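Local coordinates for uncharacterized protein (Legionella longbeachae NSW150, PDB 4JZA) that probably removes the 3-phosphate from phosphatidylinositol 3-phosphate, as a phosphoinositide phosphatase that Legionella is thought to use in acting on host lipids, at residues 265-270 against 275-280; 315-320 against 340-345; 336-339 against 344-347. One frame throughout, in Å; residues are numbered along the deposited sequence.

Contact 1. Residues 265-270 against 275-280; sequences EMMRIL and TSLDKK
The residues that meet here, Met267, Leu270, Leu277 and Lys280, bring no flat group; the flat groups that do pair are the guanidinium of Arg268, met at its edge, and the carboxylate of Glu265, one turn earlier on its own helix. The grip is side-on, NE to OE1 (2.8 Å) and NH2 to OE2 (3.0 Å), each carboxylate oxygen being met on its syn side, though tilted about 30° out of the carboxylate plane.

Across the interface the contact is apolar. The two short segments run at 137°, with axes 10.4 Å apart, and Leu270 lies between them. Its CB rests 3.8 Å from Leu277 CD1, while the CD2 branch reaches Lys280 CD at 3.4 Å. Leu277 brings that methyl over because its CG stands opposite the backbone N (chi1 -169°). Met267, a selenomethionine in this crystal, bends at chi2 and chi3 to lay SE 4.0 Å from the same CD1, the two chains crossing at about a right angle. Lys280 suits the margin: its methylenes, extended beyond CG, cover the leucine and carry the ammonium onward.

Met267 touches Phe224 and Leu277 touches Trp228, both of helix 214-234, and Leu281 adds to Met267 and Leu270. With apolar atoms doing all the joining, this part of the insertion domain's helical hairpin is probably held chiefly by the exclusion of water, its charges kept to the flanks.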
ATOM      1  N   GLU A 265      -9.841  29.258   9.876  1.00 65.14           N
ATOM      2  CA  GLU A 265      -9.632  27.825  10.021  1.00 66.21           C
ATOM      3  C   GLU A 265      -8.923  27.501  11.342  1.00 65.59           C
ATOM      4  O   GLU A 265      -9.151  26.459  11.923  1.00 63.92           O
ATOM      5  CB  GLU A 265      -8.877  27.257   8.789  1.00 68.15           C
ATOM      6  CG  GLU A 265      -9.678  27.300   7.479  1.00 67.56           C
ATOM      7  CD  GLU A 265     -11.118  26.785   7.626  1.00 66.82           C
ATOM      8  OE1 GLU A 265     -11.331  25.687   8.184  1.00 64.28           O
ATOM      9  OE2 GLU A 265     -12.055  27.491   7.198  1.00 67.62           O
HETATM   10  N   MSE A 266      -8.060  28.401  11.794  1.00 68.04           N
HETATM   11  CA  MSE A 266      -7.411  28.247  13.064  1.00 67.04           C
HETATM   12  C   MSE A 266      -8.436  28.290  14.151  1.00 68.38           C
HETATM   13  O   MSE A 266      -8.377  27.490  15.057  1.00 65.38           O
HETATM   14  CB  MSE A 266      -6.421  29.361  13.286  1.00 74.75           C
HETATM   15  CG  MSE A 266      -5.769  29.234  14.673  1.00 80.18           C
HETATM   16 SE   MSE A 266      -4.491  30.662  15.141  1.00 85.55          SE
HETATM   17  CE  MSE A 266      -4.990  31.987  13.749  1.00 97.38           C
HETATM   18  N   MSE A 267      -9.388  29.214  14.092  1.00 73.74           N
HETATM   19  CA  MSE A 267     -10.427  29.272  15.130  1.00 79.77           C
HETATM   20  C   MSE A 267     -11.239  28.009  15.118  1.00 75.37           C
HETATM   21  O   MSE A 267     -11.450  27.400  16.165  1.00 65.68           O
HETATM   22  CB  MSE A 267     -11.385  30.466  15.018  1.00 93.95           C
HETATM   23  CG  MSE A 267     -10.942  31.717  15.805  1.00105.50           C
HETATM   24 SE   MSE A 267     -10.359  31.459  17.714  0.96127.38          SE
HETATM   25  CE  MSE A 267      -8.468  31.478  17.202  1.00123.85           C
ATOM     26  N   ARG A 268     -11.688  27.598  13.932  1.00 77.33           N
ATOM     27  CA  ARG A 268     -12.511  26.389  13.789  1.00 80.36           C
ATOM     28  C   ARG A 268     -11.969  25.231  14.617  1.00 78.13           C
ATOM     29  O   ARG A 268     -12.723  24.475  15.212  1.00 83.53           O
ATOM     30  CB  ARG A 268     -12.630  25.976  12.324  1.00 83.77           C
ATOM     31  CG  ARG A 268     -13.582  24.808  12.075  1.00 87.77           C
ATOM     32  CD  ARG A 268     -13.560  24.367  10.625  1.00 83.70           C
ATOM     33  NE  ARG A 268     -13.609  25.516   9.726  1.00 83.54           N
ATOM     34  CZ  ARG A 268     -14.703  26.236   9.464  1.00 84.42           C
ATOM     35  NH1 ARG A 268     -15.865  25.940  10.030  1.00 76.04           N
ATOM     36  NH2 ARG A 268     -14.634  27.267   8.617  1.00 86.53           N
ATOM     37  N   ILE A 269     -10.661  25.110  14.680  1.00 71.71           N
ATOM     38  CA  ILE A 269     -10.059  24.048  15.457  1.00 71.87           C
ATOM     39  C   ILE A 269     -10.005  24.330  16.950  1.00 78.20           C
ATOM     40  O   ILE A 269     -10.142  23.414  17.766  1.00 75.88           O
ATOM     41  CB  ILE A 269      -8.647  23.772  14.954  1.00 66.38           C
ATOM     42  CG1 ILE A 269      -8.744  23.161  13.552  1.00 68.76           C
ATOM     43  CG2 ILE A 269      -7.919  22.858  15.913  1.00 65.54           C
ATOM     44  CD1 ILE A 269      -7.724  23.686  12.571  1.00 71.04           C
ATOM     45  N   LEU A 270      -9.791  25.590  17.311  1.00 83.07           N
ATOM     46  CA  LEU A 270      -9.618  25.954  18.723  1.00 83.35           C
ATOM     47  C   LEU A 270     -10.971  25.959  19.433  1.00 83.23           C
ATOM     48  O   LEU A 270     -11.048  25.641  20.611  1.00 76.20           O
ATOM     49  CB  LEU A 270      -8.904  27.313  18.857  1.00 85.69           C
ATOM     50  CG  LEU A 270      -7.400  27.365  18.520  1.00 82.18           C
ATOM     51  CD1 LEU A 270      -6.838  28.771  18.632  1.00 80.22           C
ATOM     52  CD2 LEU A 270      -6.609  26.439  19.412  1.00 80.57           C
ATOM     53  N   THR A 275     -11.780  25.901  26.629  1.00 87.46           N
ATOM     54  CA  THR A 275     -11.044  26.106  27.878  1.00 89.41           C
ATOM     55  C   THR A 275      -9.586  26.473  27.631  1.00 85.71           C
ATOM     56  O   THR A 275      -9.066  27.398  28.248  1.00 78.44           O
ATOM     57  CB  THR A 275     -11.145  24.927  28.885  1.00 91.87           C
ATOM     58  OG1 THR A 275      -9.842  24.650  29.414  1.00 86.12           O
ATOM     59  CG2 THR A 275     -11.709  23.662  28.260  1.00 90.79           C
ATOM     60  N   SER A 276      -8.942  25.789  26.695  1.00 90.38           N
ATOM     61  CA  SER A 276      -7.526  26.072  26.417  1.00 91.73           C
ATOM     62  C   SER A 276      -7.324  27.079  25.251  1.00 85.20           C
ATOM     63  O   SER A 276      -6.192  27.407  24.907  1.00 82.44           O
ATOM     64  CB  SER A 276      -6.743  24.768  26.192  1.00 84.02           C
ATOM     65  OG  SER A 276      -7.401  23.939  25.271  1.00 85.39           O
ATOM     66  N   LEU A 277      -8.406  27.618  24.695  1.00 79.68           N
ATOM     67  CA  LEU A 277      -8.302  28.506  23.535  1.00 84.28           C
ATOM     68  C   LEU A 277      -7.322  29.680  23.729  1.00 85.82           C
ATOM     69  O   LEU A 277      -6.387  29.835  22.944  1.00 87.49           O
ATOM     70  CB  LEU A 277      -9.688  29.016  23.120  1.00 87.79           C
ATOM     71  CG  LEU A 277      -9.803  29.756  21.777  1.00 92.60           C
ATOM     72  CD1 LEU A 277     -11.144  29.490  21.099  1.00 94.49           C
ATOM     73  CD2 LEU A 277      -9.597  31.261  21.934  1.00 95.47           C
ATOM     74  N   ASP A 278      -7.548  30.513  24.748  1.00 96.30           N
ATOM     75  CA  ASP A 278      -6.688  31.704  25.011  1.00 96.02           C
ATOM     76  C   ASP A 278      -5.254  31.355  25.370  1.00 85.26           C
ATOM     77  O   ASP A 278      -4.360  32.144  25.130  1.00 79.05           O
ATOM     78  CB  ASP A 278      -7.281  32.636  26.095  1.00 98.41           C
ATOM     79  CG  ASP A 278      -8.140  33.761  25.502  1.00105.49           C
ATOM     80  OD1 ASP A 278      -7.687  34.445  24.553  1.00102.01           O
ATOM     81  OD2 ASP A 278      -9.282  33.960  25.974  1.00111.95           O
ATOM     82  N   LYS A 279      -5.042  30.174  25.930  1.00 83.14           N
ATOM     83  CA  LYS A 279      -3.696  29.723  26.269  1.00 81.72           C
ATOM     84  C   LYS A 279      -2.914  29.442  25.003  1.00 85.48           C
ATOM     85  O   LYS A 279      -1.773  29.864  24.840  1.00 77.86           O
ATOM     86  CB  LYS A 279      -3.774  28.450  27.100  1.00 84.82           C
ATOM     87  CG  LYS A 279      -2.425  27.918  27.519  1.00 85.80           C
ATOM     88  CD  LYS A 279      -2.562  26.556  28.174  1.00 91.80           C
ATOM     89  CE  LYS A 279      -1.333  26.258  29.018  1.00 95.10           C
ATOM     90  NZ  LYS A 279      -1.140  24.796  29.228  1.00 96.27           N
ATOM     91  N   LYS A 280      -3.569  28.726  24.096  1.00 93.46           N
ATOM     92  CA  LYS A 280      -2.957  28.320  22.838  1.00 91.08           C
ATOM     93  C   LYS A 280      -2.604  29.523  21.982  1.00 83.28           C
ATOM     94  O   LYS A 280      -1.579  29.541  21.319  1.00 78.20           O
ATOM     95  CB  LYS A 280      -3.889  27.371  22.080  1.00 98.22           C
ATOM     96  CG  LYS A 280      -3.741  25.936  22.546  1.00 98.80           C
ATOM     97  CD  LYS A 280      -4.860  25.054  22.029  1.00 98.11           C
ATOM     98  CE  LYS A 280      -4.597  23.615  22.425  1.00 96.76           C
ATOM     99  NZ  LYS A 280      -5.754  22.767  22.039  1.00 95.74           N
TER

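Contact 2. Residues 315-320 against 340-345; sequences EHQQFF and SRHRTL
Gln317, on the first turn of helix 315-325, faces Thr344 in an irregular loop, and their CA atoms, 8.5 Å apart, are the nearest pair between 315-320 and 340-345. The two side chains approach from opposite directions and bridge that gap. Thr344 OG1 donates a hydrogen bond to Gln317 OE1 at 2.6 Å, arriving with a C=O...donor angle of 121° and lying 40° above the amide plane, off the lone pairs. A bend at chi2 of -106° swings the amide round to the loop. Thr344 CG2 rests beside the amide too, 3.9 Å from Gln317 NE2, so the threonine offers a hydroxyl and a methyl to one flat group. The His342 ring comes up obliquely, its NE2 4.0 Å from Gln317 OE1, a neighbour without a bond.

Helix 122-140 completes the amide's surroundings: Tyr135 OH shares OE1 with the threonine, and Glu131 OE1 takes Gln317 NE2. Earlier in the same loop, Ser340 packs on Lys554, in a segment whose sequence fits the CX5R signature of phosphatases.

Glutamine suits this buried place because its amide can accept at one end and donate at the other without bringing a charge. Two hydroxyls on the oxygen and a carboxylate on the nitrogen fix the amide's rotation, and the neighbouring glutamate would probably polarise it further toward accepting through OE1.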
ATOM      1  N   GLU A 315       7.758  12.237   3.138  1.00 45.04           N
ATOM      2  CA  GLU A 315       8.675  12.744   2.168  1.00 51.12           C
ATOM      3  C   GLU A 315       8.860  11.760   0.995  1.00 45.90           C
ATOM      4  O   GLU A 315       8.997  12.145  -0.161  1.00 41.26           O
ATOM      5  CB  GLU A 315      10.010  13.050   2.838  1.00 57.58           C
ATOM      6  CG  GLU A 315      10.950  13.751   1.883  1.00 66.09           C
ATOM      7  CD  GLU A 315      12.371  13.835   2.381  1.00 74.47           C
ATOM      8  OE1 GLU A 315      12.873  14.976   2.425  1.00 86.11           O
ATOM      9  OE2 GLU A 315      12.981  12.781   2.691  1.00 67.86           O
ATOM     10  N   HIS A 316       8.898  10.485   1.306  1.00 44.64           N
ATOM     11  CA  HIS A 316       9.022   9.502   0.257  1.00 44.81           C
ATOM     12  C   HIS A 316       7.805   9.525  -0.688  1.00 44.24           C
ATOM     13  O   HIS A 316       7.964   9.438  -1.918  1.00 42.87           O
ATOM     14  CB  HIS A 316       9.374   8.092   0.811  1.00 45.94           C
ATOM     15  CG  HIS A 316       8.342   7.494   1.706  1.00 47.12           C
ATOM     16  ND1 HIS A 316       8.422   7.561   3.077  1.00 47.17           N
ATOM     17  CD2 HIS A 316       7.205   6.820   1.426  1.00 50.89           C
ATOM     18  CE1 HIS A 316       7.372   6.966   3.611  1.00 50.72           C
ATOM     19  NE2 HIS A 316       6.613   6.509   2.628  1.00 55.10           N
ATOM     20  N   GLN A 317       6.604   9.687  -0.143  1.00 42.26           N
ATOM     21  CA  GLN A 317       5.448   9.723  -1.014  1.00 43.50           C
ATOM     22  C   GLN A 317       5.643  10.880  -2.017  1.00 40.39           C
ATOM     23  O   GLN A 317       5.315  10.750  -3.187  1.00 40.42           O
ATOM     24  CB  GLN A 317       4.136   9.916  -0.218  1.00 45.47           C
ATOM     25  CG  GLN A 317       3.668   8.691   0.550  1.00 46.02           C
ATOM     26  CD  GLN A 317       2.472   7.969  -0.041  1.00 44.87           C
ATOM     27  OE1 GLN A 317       1.658   8.510  -0.813  1.00 43.54           O
ATOM     28  NE2 GLN A 317       2.351   6.742   0.342  1.00 43.52           N
ATOM     29  N   GLN A 318       6.179  12.000  -1.549  1.00 37.58           N
ATOM     30  CA  GLN A 318       6.280  13.211  -2.379  1.00 36.50           C
ATOM     31  C   GLN A 318       7.245  12.972  -3.526  1.00 37.59           C
ATOM     32  O   GLN A 318       6.930  13.313  -4.672  1.00 37.62           O
ATOM     33  CB  GLN A 318       6.642  14.426  -1.560  1.00 33.74           C
ATOM     34  CG  GLN A 318       5.694  14.636  -0.383  1.00 34.77           C
ATOM     35  CD  GLN A 318       5.872  15.961   0.350  1.00 34.88           C
ATOM     36  OE1 GLN A 318       6.898  16.259   0.952  1.00 33.25           O
ATOM     37  NE2 GLN A 318       4.854  16.745   0.316  1.00 39.32           N
ATOM     38  N   PHE A 319       8.357  12.308  -3.240  1.00 38.63           N
ATOM     39  CA  PHE A 319       9.284  11.941  -4.296  1.00 41.31           C
ATOM     40  C   PHE A 319       8.646  10.947  -5.227  1.00 41.65           C
ATOM     41  O   PHE A 319       8.875  11.016  -6.416  1.00 45.58           O
ATOM     42  CB  PHE A 319      10.586  11.347  -3.768  1.00 43.57           C
ATOM     43  CG  PHE A 319      11.593  12.366  -3.302  1.00 45.40           C
ATOM     44  CD1 PHE A 319      12.308  13.127  -4.216  1.00 46.25           C
ATOM     45  CD2 PHE A 319      11.869  12.518  -1.957  1.00 47.12           C
ATOM     46  CE1 PHE A 319      13.268  14.025  -3.806  1.00 46.17           C
ATOM     47  CE2 PHE A 319      12.830  13.421  -1.532  1.00 49.34           C
ATOM     48  CZ  PHE A 319      13.541  14.166  -2.462  1.00 48.66           C
ATOM     49  N   PHE A 320       7.838  10.029  -4.707  1.00 43.32           N
ATOM     50  CA  PHE A 320       7.153   9.069  -5.572  1.00 40.98           C
ATOM     51  C   PHE A 320       6.166   9.830  -6.450  1.00 42.07           C
ATOM     52  O   PHE A 320       6.093   9.605  -7.672  1.00 43.54           O
ATOM     53  CB  PHE A 320       6.392   8.006  -4.772  1.00 43.01           C
ATOM     54  CG  PHE A 320       7.256   7.061  -3.963  1.00 42.12           C
ATOM     55  CD1 PHE A 320       8.595   6.946  -4.164  1.00 44.49           C
ATOM     56  CD2 PHE A 320       6.672   6.255  -3.006  1.00 43.20           C
ATOM     57  CE1 PHE A 320       9.338   6.063  -3.407  1.00 47.40           C
ATOM     58  CE2 PHE A 320       7.391   5.374  -2.252  1.00 42.70           C
ATOM     59  CZ  PHE A 320       8.732   5.275  -2.441  1.00 44.99           C
ATOM     60  N   SER A 340      -5.928  -0.041  -4.361  1.00 36.20           N
ATOM     61  CA  SER A 340      -6.689  -0.099  -3.134  1.00 36.58           C
ATOM     62  C   SER A 340      -5.871   0.259  -1.885  1.00 37.74           C
ATOM     63  O   SER A 340      -6.422   0.701  -0.863  1.00 40.57           O
ATOM     64  CB  SER A 340      -7.312  -1.509  -2.985  1.00 37.67           C
ATOM     65  OG  SER A 340      -6.370  -2.456  -2.473  1.00 41.56           O
ATOM     66  N   ARG A 341      -4.564   0.045  -1.901  1.00 38.04           N
ATOM     67  CA  ARG A 341      -3.784   0.328  -0.671  1.00 37.41           C
ATOM     68  C   ARG A 341      -3.380   1.784  -0.585  1.00 38.93           C
ATOM     69  O   ARG A 341      -2.818   2.223   0.403  1.00 38.64           O
ATOM     70  CB  ARG A 341      -2.494  -0.451  -0.667  1.00 35.97           C
ATOM     71  CG  ARG A 341      -2.626  -1.943  -0.565  1.00 36.33           C
ATOM     72  CD  ARG A 341      -1.260  -2.541  -0.911  1.00 37.46           C
ATOM     73  NE  ARG A 341      -1.000  -2.607  -2.340  1.00 35.01           N
ATOM     74  CZ  ARG A 341       0.188  -2.747  -2.882  1.00 36.09           C
ATOM     75  NH1 ARG A 341       1.282  -2.836  -2.137  1.00 39.15           N
ATOM     76  NH2 ARG A 341       0.281  -2.793  -4.191  1.00 38.15           N
ATOM     77  N   HIS A 342      -3.649   2.511  -1.659  1.00 38.45           N
ATOM     78  CA  HIS A 342      -3.060   3.780  -1.891  1.00 35.21           C
ATOM     79  C   HIS A 342      -4.073   4.837  -1.505  1.00 33.64           C
ATOM     80  O   HIS A 342      -4.701   5.451  -2.359  1.00 29.36           O
ATOM     81  CB  HIS A 342      -2.669   3.910  -3.368  1.00 35.33           C
ATOM     82  CG  HIS A 342      -1.835   5.115  -3.638  1.00 37.59           C
ATOM     83  ND1 HIS A 342      -0.975   5.214  -4.675  1.00 37.71           N
ATOM     84  CD2 HIS A 342      -1.750   6.286  -2.993  1.00 38.40           C
ATOM     85  CE1 HIS A 342      -0.346   6.374  -4.623  1.00 40.93           C
ATOM     86  NE2 HIS A 342      -0.835   7.059  -3.636  1.00 39.63           N
ATOM     87  N   ARG A 343      -4.167   5.106  -0.209  1.00 35.43           N
ATOM     88  CA  ARG A 343      -5.196   6.034   0.279  1.00 37.73           C
ATOM     89  C   ARG A 343      -4.682   7.355   0.850  1.00 39.07           C
ATOM     90  O   ARG A 343      -5.324   7.953   1.737  1.00 39.09           O
ATOM     91  CB  ARG A 343      -6.068   5.260   1.269  1.00 38.61           C
ATOM     92  CG  ARG A 343      -6.419   3.894   0.701  1.00 37.25           C
ATOM     93  CD  ARG A 343      -7.354   4.071  -0.484  1.00 39.29           C
ATOM     94  NE  ARG A 343      -8.683   4.238   0.061  1.00 39.06           N
ATOM     95  CZ  ARG A 343      -9.346   5.347   0.048  1.00 42.62           C
ATOM     96  NH1 ARG A 343      -8.869   6.385  -0.574  1.00 48.88           N
ATOM     97  NH2 ARG A 343     -10.514   5.409   0.626  1.00 47.59           N
ATOM     98  N   THR A 344      -3.523   7.795   0.333  1.00 40.27           N
ATOM     99  CA  THR A 344      -2.871   9.022   0.747  1.00 39.45           C
ATOM    100  C   THR A 344      -3.166  10.232  -0.170  1.00 43.02           C
ATOM    101  O   THR A 344      -2.808  11.369   0.161  1.00 41.75           O
ATOM    102  CB  THR A 344      -1.353   8.824   0.806  1.00 38.92           C
ATOM    103  OG1 THR A 344      -0.877   8.307  -0.429  1.00 38.59           O
ATOM    104  CG2 THR A 344      -0.998   7.871   1.876  1.00 39.15           C
ATOM    105  N   LEU A 345      -3.826   9.994  -1.309  1.00 42.79           N
ATOM    106  CA  LEU A 345      -4.186  11.063  -2.225  1.00 39.80           C
ATOM    107  C   LEU A 345      -5.711  11.123  -2.288  1.00 41.77           C
ATOM    108  O   LEU A 345      -6.404  10.106  -2.201  1.00 37.48           O
ATOM    109  CB  LEU A 345      -3.607  10.782  -3.596  1.00 39.80           C
ATOM    110  CG  LEU A 345      -2.087  10.551  -3.683  1.00 40.43           C
ATOM    111  CD1 LEU A 345      -1.714  10.104  -5.095  1.00 41.59           C
ATOM    112  CD2 LEU A 345      -1.325  11.819  -3.373  1.00 38.09           C
TER

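Contact 3. Residues 336-339 against 344-347; sequences SFLS and TLPL
Leu338 and Leu347 meet through their branched ends, with CD2 of Leu338 3.5 Å from CD2 of Leu347 and CD1 of Leu338 3.8 Å from Leu347 CG. The chains cross at about a right angle, and each isobutyl group uses both of its methyls against the other. Leu345 adds a lighter touch, its CB 4.3 Å from Leu338 CD2. Leu338 therefore lies against two residues of 344-347, and leucine fits the task: its forked, uncharged end can meet two neighbours at once in a buried setting.

The backbone helps to set the three in place. Pro346 centres an inverse gamma turn, marked by a weak bond from Leu347 N to Leu345 O at 2.9 Å; proline, with phi already restrained at -86°, is well fitted to such a turn. The turn brings Leu347 round, and chi1 of 71° sets its CG between the backbone N and the carbonyl carbon, which directs the methyls at Leu338. On the other side, Leu338 is tied through its backbone to Asn350, and Pro346 O is held by Tyr171 OH.

Farther out, helix 122-140 presents Met138 to both Leu338 and Leu345, with Tyr135 also against Leu345. Trp309 covers Leu345 and Pro346, while Leu174 of helix 172-183 and Pro169 close on Leu347. The arrangement is that of a long irregular connection folded back on itself, its turn centred on a proline: the leucines form a hydrophobic cluster with Met138 and Trp309 where this coil, between helix 315-325 and strand 352-359, packs against helices 122-140, 172-183 and 308-311.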
ATOM      1  N   SER A 336      -4.368   7.920 -13.320  1.00 36.73           N
ATOM      2  CA  SER A 336      -5.492   7.332 -14.005  1.00 39.15           C
ATOM      3  C   SER A 336      -6.194   6.251 -13.217  1.00 40.53           C
ATOM      4  O   SER A 336      -7.303   5.863 -13.566  1.00 45.27           O
ATOM      5  CB  SER A 336      -5.086   6.799 -15.367  1.00 39.92           C
ATOM      6  OG  SER A 336      -4.365   5.604 -15.258  1.00 42.12           O
ATOM      7  N   PHE A 337      -5.552   5.788 -12.151  1.00 41.57           N
ATOM      8  CA  PHE A 337      -5.955   4.596 -11.389  1.00 40.67           C
ATOM      9  C   PHE A 337      -5.138   4.560 -10.126  1.00 38.96           C
ATOM     10  O   PHE A 337      -3.962   4.811 -10.171  1.00 41.66           O
ATOM     11  CB  PHE A 337      -5.600   3.354 -12.188  1.00 40.07           C
ATOM     12  CG  PHE A 337      -5.391   2.118 -11.353  1.00 40.89           C
ATOM     13  CD1 PHE A 337      -6.378   1.669 -10.498  1.00 39.51           C
ATOM     14  CD2 PHE A 337      -4.205   1.375 -11.444  1.00 41.53           C
ATOM     15  CE1 PHE A 337      -6.233   0.508  -9.763  1.00 37.65           C
ATOM     16  CE2 PHE A 337      -4.049   0.207 -10.707  1.00 38.63           C
ATOM     17  CZ  PHE A 337      -5.065  -0.225  -9.871  1.00 39.43           C
ATOM     18  N   LEU A 338      -5.752   4.233  -9.014  1.00 38.49           N
ATOM     19  CA  LEU A 338      -5.054   4.105  -7.737  1.00 38.95           C
ATOM     20  C   LEU A 338      -5.330   2.708  -7.158  1.00 38.95           C
ATOM     21  O   LEU A 338      -6.455   2.314  -7.014  1.00 35.96           O
ATOM     22  CB  LEU A 338      -5.562   5.172  -6.744  1.00 36.01           C
ATOM     23  CG  LEU A 338      -4.789   6.468  -6.794  1.00 36.00           C
ATOM     24  CD1 LEU A 338      -5.139   7.267  -8.002  1.00 36.03           C
ATOM     25  CD2 LEU A 338      -5.057   7.293  -5.546  1.00 38.41           C
ATOM     26  N   SER A 339      -4.279   1.997  -6.806  1.00 40.17           N
ATOM     27  CA  SER A 339      -4.390   0.795  -6.033  1.00 37.43           C
ATOM     28  C   SER A 339      -5.205   1.004  -4.745  1.00 35.78           C
ATOM     29  O   SER A 339      -5.131   2.036  -4.096  1.00 32.34           O
ATOM     30  CB  SER A 339      -2.975   0.356  -5.655  1.00 39.01           C
ATOM     31  OG  SER A 339      -2.976  -0.550  -4.536  1.00 44.36           O
ATOM     32  N   THR A 344      -3.523   7.795   0.333  1.00 40.27           N
ATOM     33  CA  THR A 344      -2.871   9.022   0.747  1.00 39.45           C
ATOM     34  C   THR A 344      -3.166  10.232  -0.170  1.00 43.02           C
ATOM     35  O   THR A 344      -2.808  11.369   0.161  1.00 41.75           O
ATOM     36  CB  THR A 344      -1.353   8.824   0.806  1.00 38.92           C
ATOM     37  OG1 THR A 344      -0.877   8.307  -0.429  1.00 38.59           O
ATOM     38  CG2 THR A 344      -0.998   7.871   1.876  1.00 39.15           C
ATOM     39  N   LEU A 345      -3.826   9.994  -1.309  1.00 42.79           N
ATOM     40  CA  LEU A 345      -4.186  11.063  -2.225  1.00 39.80           C
ATOM     41  C   LEU A 345      -5.711  11.123  -2.288  1.00 41.77           C
ATOM     42  O   LEU A 345      -6.404  10.106  -2.201  1.00 37.48           O
ATOM     43  CB  LEU A 345      -3.607  10.782  -3.596  1.00 39.80           C
ATOM     44  CG  LEU A 345      -2.087  10.551  -3.683  1.00 40.43           C
ATOM     45  CD1 LEU A 345      -1.714  10.104  -5.095  1.00 41.59           C
ATOM     46  CD2 LEU A 345      -1.325  11.819  -3.373  1.00 38.09           C
ATOM     47  N   PRO A 346      -6.260  12.331  -2.431  1.00 45.01           N
ATOM     48  CA  PRO A 346      -7.690  12.516  -2.261  1.00 44.11           C
ATOM     49  C   PRO A 346      -8.496  12.258  -3.523  1.00 41.95           C
ATOM     50  O   PRO A 346      -9.196  13.115  -3.997  1.00 42.60           O
ATOM     51  CB  PRO A 346      -7.785  13.979  -1.820  1.00 45.20           C
ATOM     52  CG  PRO A 346      -6.644  14.638  -2.486  1.00 44.97           C
ATOM     53  CD  PRO A 346      -5.553  13.614  -2.608  1.00 44.31           C
ATOM     54  N   LEU A 347      -8.383  11.061  -4.035  1.00 41.72           N
ATOM     55  CA  LEU A 347      -9.231  10.592  -5.114  1.00 41.33           C
ATOM     56  C   LEU A 347      -9.399   9.101  -4.984  1.00 38.62           C
ATOM     57  O   LEU A 347      -8.589   8.435  -4.402  1.00 44.91           O
ATOM     58  CB  LEU A 347      -8.639  10.938  -6.471  1.00 43.95           C
ATOM     59  CG  LEU A 347      -7.395  10.207  -6.968  1.00 44.05           C
ATOM     60  CD1 LEU A 347      -7.135  10.609  -8.409  1.00 44.10           C
ATOM     61  CD2 LEU A 347      -6.214  10.555  -6.094  1.00 44.36           C
TER

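Contact 1 comes first along the chain and stands apart: its centre is about 31 Å from that of contact 2 and about 33 Å from that of contact 3, with nearest atoms about 18 and 16 Å away. It belongs to the helical insertion domain, about 35 Å from the centre of the chain. Contacts 2 and 3 lie near the chain's centre, their own centres about 9 Å apart, and end on the same loop, sharing Thr344 and Leu345; both lean on helix 122-140. One polar and one apolar, they fasten the coil that leads into strand 352-359 of the mixed sheet, whereas contact 1 joins two neighbouring helices of an outlying lobe.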